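Local coordinates for MaoC family protein (Mycobacterium tuberculosis H37Rv, PDB 3KHP) that probably acts as a 3-hydroxyacyl-thioester dehydratase of the MaoC type, interconverting (3R)-hydroxyacyl and enoyl thioesters, at residues L200-S205 against G231-G236. Numbering follows the deposited sequence.
Sequences LIYRLS and GLCTYG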
loop_
_atom_site.group_PDB
_atom_site.type_symbol
_atom_site.label_atom_id
_atom_site.label_comp_id
_atom_site.label_asym_id
_atom_site.label_seq_id
_atom_site.Cartn_x
_atom_site.Cartn_y
_atom_site.Cartn_z
ATOM N N LEU A 200 7.434 -2.121 0.114
ATOM C CA LEU A 200 7.063 -0.752 -0.218
ATOM C C LEU A 200 5.595 -0.478 -0.091
ATOM O O LEU A 200 5.227 0.661 0.211
ATOM C CB LEU A 200 7.535 -0.334 -1.626
ATOM C CG LEU A 200 9.026 -0.409 -1.987
ATOM C CD1 LEU A 200 9.291 0.006 -3.389
ATOM C CD2 LEU A 200 9.906 0.341 -1.045
ATOM N N ILE A 201 4.726 -1.473 -0.305
ATOM C CA ILE A 201 3.303 -1.240 -0.036
ATOM C C ILE A 201 3.007 -1.585 1.424
ATOM O O ILE A 201 2.192 -0.931 2.082
ATOM C CB ILE A 201 2.345 -2.062 -0.854
ATOM C CG1 ILE A 201 3.005 -2.755 -2.053
ATOM C CG2 ILE A 201 1.153 -1.191 -1.258
ATOM C CD1 ILE A 201 4.112 -1.902 -3.056
ATOM N N TYR A 202 3.601 -2.662 1.908
ATOM C CA TYR A 202 3.300 -3.090 3.274
ATOM C C TYR A 202 3.632 -2.001 4.334
ATOM O O TYR A 202 2.888 -1.833 5.328
ATOM C CB TYR A 202 3.968 -4.433 3.652
ATOM C CG TYR A 202 3.569 -4.773 5.051
ATOM C CD1 TYR A 202 2.322 -5.340 5.318
ATOM C CD2 TYR A 202 4.364 -4.423 6.122
ATOM C CE1 TYR A 202 1.928 -5.601 6.584
ATOM C CE2 TYR A 202 3.967 -4.673 7.406
ATOM C CZ TYR A 202 2.738 -5.253 7.630
ATOM O OH TYR A 202 2.297 -5.487 8.905
ATOM N N ARG A 203 4.672 -1.214 4.064
ATOM C CA ARG A 203 5.123 -0.141 4.967
ATOM C C ARG A 203 4.134 1.007 5.061
ATOM O O ARG A 203 4.240 1.865 5.972
ATOM C CB ARG A 203 6.549 0.361 4.557
ATOM C CG ARG A 203 6.677 1.090 3.236
ATOM C CD ARG A 203 8.133 1.201 2.742
ATOM N NE ARG A 203 8.940 1.992 3.661
ATOM C CZ ARG A 203 8.889 3.324 3.770
ATOM N NH1 ARG A 203 8.081 4.035 3.014
ATOM N NH2 ARG A 203 9.635 3.949 4.683
ATOM N N LEU A 204 3.171 1.049 4.134
ATOM C CA LEU A 204 2.178 2.089 4.172
ATOM C C LEU A 204 1.017 1.665 5.052
ATOM O O LEU A 204 0.048 2.381 5.175
ATOM C CB LEU A 204 1.720 2.465 2.774
ATOM C CG LEU A 204 2.843 2.944 1.851
ATOM C CD1 LEU A 204 2.274 3.405 0.488
ATOM C CD2 LEU A 204 3.666 4.076 2.502
ATOM N N SER A 205 1.127 0.520 5.716
ATOM C CA SER A 205 0.255 0.279 6.864
ATOM C C SER A 205 0.918 0.774 8.182
ATOM O O SER A 205 0.361 0.556 9.257
ATOM C CB SER A 205 -0.155 -1.205 6.962
ATOM O OG SER A 205 -0.973 -1.575 5.856
ATOM N N GLY A 231 8.589 -8.688 9.300
ATOM C CA GLY A 231 8.102 -9.902 9.964
ATOM C C GLY A 231 6.560 -9.974 10.037
ATOM O O GLY A 231 5.945 -11.034 9.812
ATOM N N LEU A 232 5.933 -8.855 10.347
ATOM C CA LEU A 232 4.486 -8.829 10.411
ATOM C C LEU A 232 3.844 -9.035 9.026
ATOM O O LEU A 232 2.693 -9.484 8.950
ATOM C CB LEU A 232 3.999 -7.562 11.098
ATOM C CG LEU A 232 4.301 -7.563 12.625
ATOM C CD1 LEU A 232 3.880 -6.252 13.243
ATOM C CD2 LEU A 232 3.625 -8.793 13.349
ATOM N N CYS A 233 4.584 -8.744 7.947
ATOM C CA CYS A 233 4.045 -8.967 6.622
ATOM C C CYS A 233 3.996 -10.478 6.368
ATOM O O CYS A 233 2.954 -11.005 5.991
ATOM C CB CYS A 233 4.851 -8.257 5.566
ATOM S SG CYS A 233 4.216 -8.526 3.913
ATOM N N THR A 234 5.112 -11.159 6.621
ATOM C CA THR A 234 5.174 -12.607 6.630
ATOM C C THR A 234 4.046 -13.244 7.444
ATOM O O THR A 234 3.404 -14.204 7.015
ATOM C CB THR A 234 6.532 -13.080 7.189
ATOM O OG1 THR A 234 7.583 -12.549 6.375
ATOM C CG2 THR A 234 6.662 -14.535 7.183
ATOM N N TYR A 235 3.819 -12.714 8.626
ATOM C CA TYR A 235 2.764 -13.178 9.507
ATOM C C TYR A 235 1.368 -12.993 8.877
ATOM O O TYR A 235 0.547 -13.891 8.913
ATOM C CB TYR A 235 2.867 -12.401 10.786
ATOM C CG TYR A 235 1.930 -12.717 11.909
ATOM C CD1 TYR A 235 2.132 -13.838 12.724
ATOM C CD2 TYR A 235 0.925 -11.828 12.255
ATOM C CE1 TYR A 235 1.306 -14.089 13.819
ATOM C CE2 TYR A 235 0.102 -12.073 13.340
ATOM C CZ TYR A 235 0.310 -13.200 14.126
ATOM O OH TYR A 235 -0.485 -13.397 15.257
ATOM N N GLY A 236 1.141 -11.849 8.260
ATOM C CA GLY A 236 -0.091 -11.627 7.491
ATOM C C GLY A 236 -0.249 -12.565 6.296
ATOM O O GLY A 236 -1.362 -12.955 5.961
HETATM O O HOH W 1 0.747 -7.790 9.485
#
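Tyr-202, on helix 198-202, lays its ring against the first turn of helix 231-245, where Cys-233 and Leu-232 receive it. CG stands anti to the backbone N (chi1 -179°), which carries the ring toward helix 231-245. At the root of the side chain, Tyr-202 CB lies 4.1 Å from Cys-233 SG. One atom further on, Tyr-202 CG meets Cys-233 CB at 3.7 Å. That methylene sits almost over the middle of one ring face, 10° off the normal, a CH-pi contact with Cys-233 CB 3.8 Å from the centroid of the Tyr-202 ring. Cys-233 SG is displaced toward the CG-CD1 side and approaches obliquely, 32° off the normal, as a sulfur-aromatic contact. Farther out, Tyr-202 CE1 and CZ run past the Cys-233 backbone, CZ of Tyr-202 being 4.0 Å from Cys-233 N. At the tip, Tyr-202 OH touches Leu-232 CB at 3.5 Å. No direct hydrogen bond joins the two segments; instead a water lies 2.8 Å from Tyr-202 OH and donates to Leu-232 O at 2.6 Å, tying the phenol to the helix backbone. That same carbonyl also accepts the amide of Gly-236 one turn on, so it serves two donors. His-230, just before the helix, meets the Tyr-202 ring edge-to-face. The arrangement is buried helix-to-helix packing within the MaoC-like half of a double hot-dog fold, where helix 231-245 packs on the antiparallel sheet through Tyr-235, whose OH hydrogen-bonds Ile-257 O.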